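TRAP-T family transporter, DctP (Periplasmic binding) subunit (Sulfitobacter sp. NAS-14.1, PDB 4PF8) binds beta-D-galacturonate and, as the periplasmic solute-binding subunit of a TRAP transporter, probably delivers it to the membrane components for uptake. Local coordinates at residues N207-T215 / W269-I280; L77-S88 / I232-T242. All blocks are in the same frame, centred on the assembly; numbering follows the deposited sequence.

Interaction 1. Residues N207-T215 / W269-I280; sequences NNPPSYEST and WGEREAASMKII. With GTR (beta-D-galactopyranuronic acid), chain D.
Pro209, Pro210 and Glu213 of the short helix 209-214, whose N-terminal end borders the galacturonate pocket of this TRAP solute-binding protein, pack knobs-into-holes on the long helix 248-282. The two axes come within 8.4 Å at a crossing angle of 48°. Pro210 lays its CG over a face of the Trp269 six-membered ring in a CH-pi contact, 3.9 Å from the centroid. Asn208 CG lies at the edge of the same ring, the amide and indole planes 72° apart. Pro209 turns its ring against the selenium of selenomethionine Met277, and the CD1 methyl of Ile280 touches both Tyr212 CD2 (3.5 Å) and, more loosely, Pro209 CB.

On the pocket side, Asn207 takes the sugar O1 hydroxyl on OD1 (2.6 Å) and gives ND2 to the ring oxygen O5. Asn208 is the N-cap: its OD1 accepts from Ser211 N, and its ND2 is bonded to Ala143 O.

Polar contacts gather on one carboxylate oxygen. With CG of Glu213 anti to the backbone N (chi1 179°) and the chain bent at chi2, OE1 reaches Arg272 and Ser276 together. Arg272 NH1 approaches the syn lone pair of Glu213 OE1 at 2.8 Å, nearly in the guanidinium plane, as a salt bridge. Ser276 OG donates to the anti side of Glu213 OE1 at 2.7 Å. The same Ser276 OG accepts from Arg272 NE, 3.0 Å away.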
loop_
_atom_site.group_PDB
_atom_site.type_symbol
_atom_site.label_atom_id
_atom_site.label_comp_id
_atom_site.label_asym_id
_atom_site.label_seq_id
_atom_site.Cartn_x
_atom_site.Cartn_y
_atom_site.Cartn_z
ATOM N N ASN A 207 8.696 2.620 4.115
ATOM C CA ASN A 207 7.975 2.769 2.867
ATOM C C ASN A 207 8.843 2.430 1.681
ATOM O O ASN A 207 10.036 2.197 1.825
ATOM C CB ASN A 207 7.378 4.166 2.721
ATOM C CG ASN A 207 5.964 4.112 2.228
ATOM O OD1 ASN A 207 5.700 3.495 1.187
ATOM N ND2 ASN A 207 5.031 4.718 2.978
ATOM N N ASN A 208 8.217 2.389 0.508
ATOM C CA ASN A 208 8.911 2.162 -0.749
ATOM C C ASN A 208 9.622 3.441 -1.192
ATOM O O ASN A 208 9.445 4.521 -0.605
ATOM C CB ASN A 208 7.910 1.655 -1.810
ATOM C CG ASN A 208 6.735 2.622 -2.016
ATOM O OD1 ASN A 208 6.941 3.825 -2.145
ATOM N ND2 ASN A 208 5.508 2.091 -2.083
ATOM N N PRO A 209 10.515 3.314 -2.187
ATOM C CA PRO A 209 11.337 4.487 -2.486
ATOM C C PRO A 209 10.534 5.676 -3.043
ATOM O O PRO A 209 10.770 6.811 -2.629
ATOM C CB PRO A 209 12.377 3.933 -3.477
ATOM C CG PRO A 209 12.483 2.471 -3.082
ATOM C CD PRO A 209 11.076 2.076 -2.753
ATOM N N PRO A 210 9.550 5.436 -3.916
ATOM C CA PRO A 210 8.800 6.611 -4.383
ATOM C C PRO A 210 8.020 7.362 -3.289
ATOM O O PRO A 210 7.895 8.585 -3.334
ATOM C CB PRO A 210 7.857 6.010 -5.428
ATOM C CG PRO A 210 8.619 4.813 -5.958
ATOM C CD PRO A 210 9.215 4.233 -4.699
ATOM N N SER A 211 7.501 6.639 -2.317
ATOM C CA SER A 211 6.807 7.289 -1.193
ATOM C C SER A 211 7.771 8.080 -0.326
ATOM O O SER A 211 7.495 9.192 0.053
ATOM C CB SER A 211 6.076 6.258 -0.332
ATOM O OG SER A 211 4.902 5.771 -0.974
ATOM N N TYR A 212 8.900 7.466 -0.004
ATOM C CA TYR A 212 9.954 8.089 0.813
ATOM C C TYR A 212 10.474 9.362 0.158
ATOM O O TYR A 212 10.741 10.361 0.836
ATOM C CB TYR A 212 11.055 7.036 0.989
ATOM C CG TYR A 212 12.333 7.441 1.662
ATOM C CD1 TYR A 212 12.348 8.039 2.907
ATOM C CD2 TYR A 212 13.553 7.121 1.079
ATOM C CE1 TYR A 212 13.535 8.362 3.516
ATOM C CE2 TYR A 212 14.745 7.445 1.682
ATOM C CZ TYR A 212 14.732 8.027 2.895
ATOM O OH TYR A 212 15.950 8.332 3.463
ATOM N N GLU A 213 10.612 9.324 -1.166
ATOM C CA GLU A 213 11.077 10.467 -1.946
ATOM C C GLU A 213 10.004 11.536 -2.177
ATOM O O GLU A 213 10.245 12.716 -1.911
ATOM C CB GLU A 213 11.608 9.969 -3.303
ATOM C CG GLU A 213 12.109 11.063 -4.219
ATOM C CD GLU A 213 11.052 11.484 -5.209
ATOM O OE1 GLU A 213 10.428 10.584 -5.826
ATOM O OE2 GLU A 213 10.840 12.704 -5.360
ATOM N N SER A 214 8.826 11.135 -2.666
ATOM C CA SER A 214 7.823 12.096 -3.130
ATOM C C SER A 214 7.275 12.957 -2.003
ATOM O O SER A 214 6.819 14.072 -2.238
ATOM C CB SER A 214 6.682 11.386 -3.863
ATOM O OG SER A 214 5.955 10.526 -3.031
ATOM N N THR A 215 7.329 12.423 -0.787
ATOM C CA THR A 215 6.816 13.095 0.412
ATOM C C THR A 215 7.863 13.967 1.083
ATOM O O THR A 215 7.575 14.629 2.086
ATOM C CB THR A 215 6.399 12.086 1.456
ATOM O OG1 THR A 215 7.531 11.264 1.773
ATOM C CG2 THR A 215 5.225 11.237 0.966
ATOM N N TRP A 269 5.478 2.355 -12.458
ATOM C CA TRP A 269 6.090 2.057 -11.154
ATOM C C TRP A 269 7.563 1.656 -11.286
ATOM O O TRP A 269 8.413 2.190 -10.582
ATOM C CB TRP A 269 5.323 0.961 -10.409
ATOM C CG TRP A 269 5.931 0.773 -9.070
ATOM C CD1 TRP A 269 6.834 -0.174 -8.708
ATOM C CD2 TRP A 269 5.754 1.620 -7.945
ATOM N NE1 TRP A 269 7.226 0.022 -7.400
ATOM C CE2 TRP A 269 6.549 1.102 -6.904
ATOM C CE3 TRP A 269 4.977 2.750 -7.712
ATOM C CZ2 TRP A 269 6.617 1.697 -5.655
ATOM C CZ3 TRP A 269 5.009 3.317 -6.452
ATOM C CH2 TRP A 269 5.842 2.804 -5.452
ATOM N N GLY A 270 7.880 0.742 -12.196
ATOM C CA GLY A 270 9.268 0.321 -12.374
ATOM C C GLY A 270 10.206 1.492 -12.636
ATOM O O GLY A 270 11.262 1.647 -11.996
ATOM N N GLU A 271 9.788 2.347 -13.564
ATOM C CA GLU A 271 10.544 3.537 -13.932
ATOM C C GLU A 271 10.715 4.481 -12.729
ATOM O O GLU A 271 11.827 4.952 -12.442
ATOM C CB GLU A 271 9.798 4.185 -15.098
ATOM C CG GLU A 271 9.884 5.658 -15.349
ATOM C CD GLU A 271 8.925 6.029 -16.497
ATOM O OE1 GLU A 271 8.155 7.015 -16.397
ATOM O OE2 GLU A 271 8.921 5.278 -17.496
ATOM N N ARG A 272 9.629 4.735 -11.999
ATOM C CA ARG A 272 9.678 5.621 -10.851
ATOM C C ARG A 272 10.487 5.095 -9.673
ATOM O O ARG A 272 11.160 5.870 -8.990
ATOM C CB ARG A 272 8.243 5.959 -10.379
ATOM C CG ARG A 272 8.167 6.965 -9.253
ATOM C CD ARG A 272 8.845 8.263 -9.613
ATOM N NE ARG A 272 8.838 9.178 -8.485
ATOM C CZ ARG A 272 7.917 10.116 -8.283
ATOM N NH1 ARG A 272 7.995 10.876 -7.198
ATOM N NH2 ARG A 272 6.914 10.271 -9.131
ATOM N N GLU A 273 10.439 3.802 -9.423
ATOM C CA GLU A 273 11.228 3.244 -8.331
ATOM C C GLU A 273 12.713 3.556 -8.492
ATOM O O GLU A 273 13.358 4.052 -7.559
ATOM C CB GLU A 273 10.962 1.746 -8.191
ATOM C CG GLU A 273 11.333 1.177 -6.816
ATOM C CD GLU A 273 10.295 0.174 -6.308
ATOM O OE1 GLU A 273 10.174 -0.906 -6.893
ATOM O OE2 GLU A 273 9.596 0.466 -5.317
ATOM N N ALA A 274 13.243 3.348 -9.700
ATOM C CA ALA A 274 14.631 3.681 -9.982
ATOM C C ALA A 274 14.887 5.183 -9.923
ATOM O O ALA A 274 15.907 5.619 -9.382
ATOM C CB ALA A 274 15.039 3.120 -11.349
ATOM N N ALA A 275 13.973 5.974 -10.476
ATOM C CA ALA A 275 14.147 7.421 -10.515
ATOM C C ALA A 275 14.167 7.989 -9.091
ATOM O O ALA A 275 14.971 8.870 -8.772
ATOM C CB ALA A 275 13.047 8.061 -11.323
ATOM N N SER A 276 13.307 7.460 -8.238
ATOM C CA SER A 276 13.268 7.917 -6.849
ATOM C C SER A 276 14.546 7.499 -6.114
ATOM O O SER A 276 15.104 8.297 -5.359
ATOM C CB SER A 276 12.037 7.379 -6.119
ATOM O OG SER A 276 10.887 8.065 -6.553
HETATM N N MSE A 277 15.010 6.264 -6.315
HETATM C CA MSE A 277 16.286 5.835 -5.740
HETATM C C MSE A 277 17.418 6.769 -6.147
HETATM O O MSE A 277 18.262 7.125 -5.323
HETATM C CB MSE A 277 16.621 4.408 -6.159
HETATM C CG MSE A 277 15.822 3.338 -5.463
HETATM SE SE MSE A 277 16.147 3.233 -3.504
HETATM C CE MSE A 277 17.760 3.948 -3.402
ATOM N N LYS A 278 17.451 7.167 -7.414
ATOM C CA LYS A 278 18.479 8.100 -7.866
ATOM C C LYS A 278 18.396 9.451 -7.132
ATOM O O LYS A 278 19.412 10.016 -6.717
ATOM C CB LYS A 278 18.392 8.297 -9.384
ATOM C CG LYS A 278 19.584 9.045 -9.949
ATOM C CD LYS A 278 19.497 9.168 -11.443
ATOM C CE LYS A 278 20.778 9.754 -12.007
ATOM N NZ LYS A 278 21.042 11.136 -11.497
ATOM N N ILE A 279 17.183 9.968 -6.975
ATOM C CA ILE A 279 16.967 11.228 -6.262
ATOM C C ILE A 279 17.444 11.115 -4.810
ATOM O O ILE A 279 18.109 12.019 -4.279
ATOM C CB ILE A 279 15.482 11.623 -6.332
ATOM C CG1 ILE A 279 15.136 12.051 -7.755
ATOM C CG2 ILE A 279 15.153 12.756 -5.356
ATOM C CD1 ILE A 279 13.681 12.123 -8.019
ATOM N N ILE A 280 17.093 10.004 -4.177
ATOM C CA ILE A 280 17.443 9.729 -2.789
ATOM C C ILE A 280 18.949 9.716 -2.644
ATOM O O ILE A 280 19.520 10.384 -1.760
ATOM C CB ILE A 280 16.828 8.355 -2.377
ATOM C CG1 ILE A 280 15.308 8.519 -2.169
ATOM C CG2 ILE A 280 17.527 7.738 -1.177
ATOM C CD1 ILE A 280 14.561 7.169 -2.225
HETATM C C1 GTR D . 2.300 4.058 0.563
HETATM C C2 GTR D . 0.975 3.655 0.007
HETATM C C3 GTR D . -0.058 4.633 0.536
HETATM C C4 GTR D . -0.108 4.613 2.057
HETATM C C5 GTR D . 1.304 4.938 2.530
HETATM C C6 GTR D . 1.391 4.850 4.049
HETATM O O1 GTR D . 3.335 3.115 0.143
HETATM O O2 GTR D . 1.055 3.760 -1.441
HETATM O O3 GTR D . -1.342 4.168 0.066
HETATM O O4 GTR D . -0.477 3.285 2.470
HETATM O O5 GTR D . 2.274 4.037 1.958
HETATM O O6A GTR D . 2.500 4.467 4.508
HETATM O O6B GTR D . 0.438 5.285 4.736
#

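Interaction 2. Residues L77-S88 / I232-T242. With GTR (beta-D-galactopyranuronic acid), chain D.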
loop_
_atom_site.group_PDB
_atom_site.type_symbol
_atom_site.label_atom_id
_atom_site.label_comp_id
_atom_site.label_asym_id
_atom_site.label_seq_id
_atom_site.Cartn_x
_atom_site.Cartn_y
_atom_site.Cartn_z
ATOM N N LEU A 77 -15.847 4.906 0.624
ATOM C CA LEU A 77 -16.060 4.131 -0.589
ATOM C C LEU A 77 -17.074 3.023 -0.353
ATOM O O LEU A 77 -17.971 2.796 -1.172
ATOM C CB LEU A 77 -14.724 3.569 -1.100
ATOM C CG LEU A 77 -14.892 2.919 -2.480
ATOM C CD1 LEU A 77 -13.933 3.489 -3.523
ATOM C CD2 LEU A 77 -14.758 1.415 -2.360
ATOM N N ARG A 78 -16.982 2.353 0.790
ATOM C CA ARG A 78 -17.927 1.306 1.134
ATOM C C ARG A 78 -19.337 1.865 1.242
ATOM O O ARG A 78 -20.304 1.192 0.897
ATOM C CB ARG A 78 -17.542 0.626 2.453
ATOM C CG ARG A 78 -16.252 -0.126 2.383
ATOM C CD ARG A 78 -15.893 -0.707 3.736
ATOM N NE ARG A 78 -16.885 -1.689 4.142
ATOM C CZ ARG A 78 -17.121 -2.037 5.399
ATOM N NH1 ARG A 78 -16.431 -1.475 6.386
ATOM N NH2 ARG A 78 -18.043 -2.948 5.661
ATOM N N LEU A 79 -19.450 3.101 1.717
ATOM C CA LEU A 79 -20.749 3.736 1.892
ATOM C C LEU A 79 -21.299 4.343 0.608
ATOM O O LEU A 79 -22.456 4.763 0.576
ATOM C CB LEU A 79 -20.640 4.835 2.939
ATOM C CG LEU A 79 -20.363 4.413 4.376
ATOM C CD1 LEU A 79 -20.096 5.674 5.185
ATOM C CD2 LEU A 79 -21.515 3.617 4.966
ATOM N N GLY A 80 -20.486 4.410 -0.445
ATOM C CA GLY A 80 -20.906 5.001 -1.701
ATOM C C GLY A 80 -20.745 6.493 -1.810
ATOM O O GLY A 80 -21.209 7.091 -2.776
ATOM N N ILE A 81 -20.068 7.080 -0.825
ATOM C CA ILE A 81 -19.767 8.501 -0.753
ATOM C C ILE A 81 -18.610 8.854 -1.673
ATOM O O ILE A 81 -18.523 9.976 -2.173
ATOM C CB ILE A 81 -19.337 8.866 0.714
ATOM C CG1 ILE A 81 -20.528 8.732 1.651
ATOM C CG2 ILE A 81 -18.785 10.278 0.791
ATOM C CD1 ILE A 81 -20.152 8.860 3.101
HETATM N N MSE A 82 -17.700 7.895 -1.844
HETATM C CA MSE A 82 -16.562 7.999 -2.743
HETATM C C MSE A 82 -16.801 6.953 -3.815
HETATM O O MSE A 82 -17.186 5.837 -3.483
HETATM C CB MSE A 82 -15.261 7.654 -2.013
HETATM C CG MSE A 82 -14.045 7.794 -2.868
HETATM SE SE MSE A 82 -13.616 9.668 -3.111
HETATM C CE MSE A 82 -13.122 9.996 -1.277
ATOM N N ASP A 83 -16.601 7.285 -5.091
ATOM C CA ASP A 83 -16.911 6.311 -6.137
ATOM C C ASP A 83 -15.794 5.348 -6.471
ATOM O O ASP A 83 -16.046 4.189 -6.755
ATOM C CB ASP A 83 -17.338 7.037 -7.409
ATOM C CG ASP A 83 -18.541 7.905 -7.164
ATOM O OD1 ASP A 83 -19.626 7.325 -6.929
ATOM O OD2 ASP A 83 -18.389 9.155 -7.128
ATOM N N PHE A 84 -14.571 5.846 -6.480
ATOM C CA PHE A 84 -13.416 4.994 -6.760
ATOM C C PHE A 84 -12.188 5.476 -6.027
ATOM O O PHE A 84 -12.153 6.573 -5.484
ATOM C CB PHE A 84 -13.163 4.845 -8.275
ATOM C CG PHE A 84 -12.697 6.095 -8.989
ATOM C CD1 PHE A 84 -13.567 7.149 -9.256
ATOM C CD2 PHE A 84 -11.398 6.180 -9.467
ATOM C CE1 PHE A 84 -13.141 8.287 -9.938
ATOM C CE2 PHE A 84 -10.969 7.315 -10.162
ATOM C CZ PHE A 84 -11.857 8.365 -10.397
ATOM N N GLY A 85 -11.168 4.622 -5.994
ATOM C CA GLY A 85 -9.936 4.980 -5.326
ATOM C C GLY A 85 -8.868 3.958 -5.575
ATOM O O GLY A 85 -9.153 2.884 -6.075
ATOM N N VAL A 86 -7.637 4.308 -5.267
ATOM C CA VAL A 86 -6.593 3.305 -5.119
ATOM C C VAL A 86 -6.196 3.309 -3.657
ATOM O O VAL A 86 -5.783 4.346 -3.122
ATOM C CB VAL A 86 -5.377 3.570 -5.994
ATOM C CG1 VAL A 86 -4.239 2.626 -5.633
ATOM C CG2 VAL A 86 -5.743 3.417 -7.470
ATOM N N PHE A 87 -6.353 2.154 -3.044
ATOM C CA PHE A 87 -6.082 1.973 -1.625
ATOM C C PHE A 87 -5.006 0.918 -1.409
ATOM O O PHE A 87 -5.062 -0.168 -1.993
ATOM C CB PHE A 87 -7.325 1.478 -0.872
ATOM C CG PHE A 87 -8.516 2.369 -0.961
ATOM C CD1 PHE A 87 -8.473 3.683 -0.565
ATOM C CD2 PHE A 87 -9.739 1.851 -1.346
ATOM C CE1 PHE A 87 -9.580 4.488 -0.634
ATOM C CE2 PHE A 87 -10.879 2.662 -1.389
ATOM C CZ PHE A 87 -10.776 3.989 -1.052
ATOM N N SER A 88 -4.084 1.210 -0.514
ATOM C CA SER A 88 -3.195 0.170 -0.032
ATOM C C SER A 88 -4.050 -0.848 0.695
ATOM O O SER A 88 -4.959 -0.475 1.459
ATOM C CB SER A 88 -2.196 0.777 0.932
ATOM O OG SER A 88 -1.368 -0.200 1.558
ATOM N N ILE A 232 3.075 -4.741 -0.133
ATOM C CA ILE A 232 1.653 -4.539 0.107
ATOM C C ILE A 232 0.994 -4.065 -1.179
ATOM O O ILE A 232 1.234 -2.956 -1.618
ATOM C CB ILE A 232 1.386 -3.565 1.273
ATOM C CG1 ILE A 232 2.069 -4.092 2.544
ATOM C CG2 ILE A 232 -0.097 -3.423 1.521
ATOM C CD1 ILE A 232 1.772 -3.327 3.733
ATOM N N PRO A 233 0.193 -4.936 -1.798
ATOM C CA PRO A 233 -0.481 -4.521 -3.034
ATOM C C PRO A 233 -1.477 -3.425 -2.781
ATOM O O PRO A 233 -1.921 -3.263 -1.647
ATOM C CB PRO A 233 -1.235 -5.780 -3.474
ATOM C CG PRO A 233 -0.670 -6.895 -2.651
ATOM C CD PRO A 233 -0.200 -6.289 -1.391
ATOM N N GLU A 234 -1.817 -2.678 -3.830
ATOM C CA GLU A 234 -2.844 -1.660 -3.738
ATOM C C GLU A 234 -3.937 -2.038 -4.696
ATOM O O GLU A 234 -3.700 -2.769 -5.665
ATOM C CB GLU A 234 -2.261 -0.293 -4.054
ATOM C CG GLU A 234 -1.007 -0.110 -3.248
ATOM C CD GLU A 234 -0.594 1.307 -3.048
ATOM O OE1 GLU A 234 -0.836 2.145 -3.942
ATOM O OE2 GLU A 234 -0.003 1.581 -1.969
ATOM N N CYS A 235 -5.139 -1.580 -4.422
ATOM C CA CYS A 235 -6.273 -1.979 -5.205
ATOM C C CYS A 235 -6.960 -0.758 -5.783
ATOM O O CYS A 235 -7.357 0.144 -5.030
ATOM C CB CYS A 235 -7.207 -2.775 -4.324
ATOM S SG CYS A 235 -8.641 -3.380 -5.166
ATOM N N LEU A 236 -7.027 -0.720 -7.106
ATOM C CA LEU A 236 -7.893 0.214 -7.812
ATOM C C LEU A 236 -9.278 -0.379 -7.672
ATOM O O LEU A 236 -9.529 -1.509 -8.102
ATOM C CB LEU A 236 -7.531 0.319 -9.305
ATOM C CG LEU A 236 -8.564 1.107 -10.119
ATOM C CD1 LEU A 236 -8.609 2.584 -9.761
ATOM C CD2 LEU A 236 -8.278 0.920 -11.618
ATOM N N CYS A 237 -10.169 0.352 -7.024
ATOM C CA CYS A 237 -11.481 -0.201 -6.796
ATOM C C CYS A 237 -12.571 0.819 -6.853
ATOM O O CYS A 237 -12.348 2.015 -6.814
ATOM C CB CYS A 237 -11.536 -0.856 -5.450
ATOM S SG CYS A 237 -11.115 0.254 -4.142
HETATM N N MSE A 238 -13.774 0.289 -6.922
HETATM C CA MSE A 238 -14.958 1.102 -7.032
HETATM C C MSE A 238 -15.866 0.765 -5.893
HETATM O O MSE A 238 -15.906 -0.365 -5.413
HETATM C CB MSE A 238 -15.652 0.772 -8.348
HETATM C CG MSE A 238 -16.884 1.560 -8.618
HETATM SE SE MSE A 238 -17.102 1.748 -10.549
HETATM C CE MSE A 238 -15.490 2.586 -10.771
ATOM N N SER A 239 -16.636 1.750 -5.449
ATOM C CA SER A 239 -17.745 1.451 -4.575
ATOM C C SER A 239 -18.703 0.487 -5.249
ATOM O O SER A 239 -19.137 0.728 -6.379
ATOM C CB SER A 239 -18.506 2.731 -4.236
ATOM O OG SER A 239 -19.723 2.381 -3.611
ATOM N N LYS A 240 -19.048 -0.601 -4.572
ATOM C CA LYS A 240 -20.009 -1.529 -5.151
ATOM C C LYS A 240 -21.363 -0.848 -5.407
ATOM O O LYS A 240 -22.049 -1.162 -6.384
ATOM C CB LYS A 240 -20.150 -2.782 -4.273
ATOM C CG LYS A 240 -21.064 -3.863 -4.864
ATOM C CD LYS A 240 -21.044 -5.132 -4.013
ATOM C CE LYS A 240 -22.347 -5.927 -4.121
ATOM N NZ LYS A 240 -22.761 -6.205 -5.508
ATOM N N LYS A 241 -21.759 0.077 -4.539
ATOM C CA LYS A 241 -22.991 0.817 -4.773
ATOM C C LYS A 241 -22.928 1.541 -6.113
ATOM O O LYS A 241 -23.872 1.486 -6.909
ATOM C CB LYS A 241 -23.259 1.798 -3.636
ATOM C CG LYS A 241 -23.596 1.090 -2.354
ATOM C CD LYS A 241 -23.560 2.005 -1.174
ATOM C CE LYS A 241 -24.117 1.312 0.040
ATOM N NZ LYS A 241 -25.575 1.079 -0.122
ATOM N N THR A 242 -21.818 2.219 -6.375
ATOM C CA THR A 242 -21.686 2.938 -7.644
ATOM C C THR A 242 -21.644 1.957 -8.810
ATOM O O THR A 242 -22.310 2.135 -9.829
ATOM C CB THR A 242 -20.436 3.824 -7.664
ATOM O OG1 THR A 242 -20.500 4.755 -6.578
ATOM C CG2 THR A 242 -20.341 4.594 -8.986
HETATM C C1 GTR D . 2.300 4.058 0.563
HETATM C C2 GTR D . 0.975 3.655 0.007
HETATM C C3 GTR D . -0.058 4.633 0.536
HETATM C C4 GTR D . -0.108 4.613 2.057
HETATM C C5 GTR D . 1.304 4.938 2.530
HETATM C C6 GTR D . 1.391 4.850 4.049
HETATM O O1 GTR D . 3.335 3.115 0.143
HETATM O O2 GTR D . 1.055 3.760 -1.441
HETATM O O3 GTR D . -1.342 4.168 0.066
HETATM O O4 GTR D . -0.477 3.285 2.470
HETATM O O5 GTR D . 2.274 4.037 1.958
HETATM O O6A GTR D . 2.500 4.467 4.508
HETATM O O6B GTR D . 0.438 5.285 4.736
HETATM O O HOH W 1 -20.322 0.190 -1.698
HETATM O O HOH W 2 -22.590 5.410 -4.989
HETATM O O HOH W 3 0.667 -0.473 -0.316
#
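Strands 84-88 and 234-239 run antiparallel with their axes 4.5 Å apart, held by paired backbone bonds between Gly85 and Cys237 and between Phe87 and Cys235; Ser239 N extends the ladder to Asp83 O. Val86 and Leu236 share one face, CG2 against CD1 at 3.8 Å. On the other face Cys237 SG, set between its backbone N and carbonyl carbon (chi1 57°), comes obliquely to the Phe87 ring, 3.5 Å from CD2, and Leu77 also meets this sulfur.

At the far end Asp83 OD1 accepts from Thr242 OG1 on its anti lone pair (2.7 Å), while OD2 takes the backbone N of Arg27. With an alanine here both carboxylate acceptors go, which is likely to leave the Thr242 hydroxyl and the Arg27 amide without these partners. Ser239 N-caps the helix beginning at Lys240, and its OG donates weakly to Leu77 O. Gly80 closes helix 70-79 in a Schellman motif, where its positive phi (86°) would jam a CB against the carbonyl O of the preceding residue.

At the sugar end, Glu234 OE2 receives the O2 hydroxyl of galacturonate in a very short bond of 2.5 Å. A water links the same oxygen to Ile232 O and to Ser88 OG, which also caps the following helix through Gly90 N. Strand ends that carry ligand-binding residues into the cleft are characteristic of periplasmic solute-binding proteins.

How the interactions relate
The two contacts lie on opposite sides of the chain's centre, their own centres about 25 Å apart and their nearest atoms about 6 Å, without touching; the galacturonate bridges them. Along the chain their segments alternate: 77-88, 207-215, 232-242, then 269-280. Interaction 2 joins two neighbouring strands of the five-stranded mixed sheet, whereas interaction 1 begins at the last residue of strand 204-207, an outermost strand of the four-stranded sheet. Helix 240-244, which starts in interaction 2, is followed by helix 248-282, which supplies one side of interaction 1. The ligand is thus gripped from both sheets, consistent with the two-lobed, cleft-binding architecture of this transporter family.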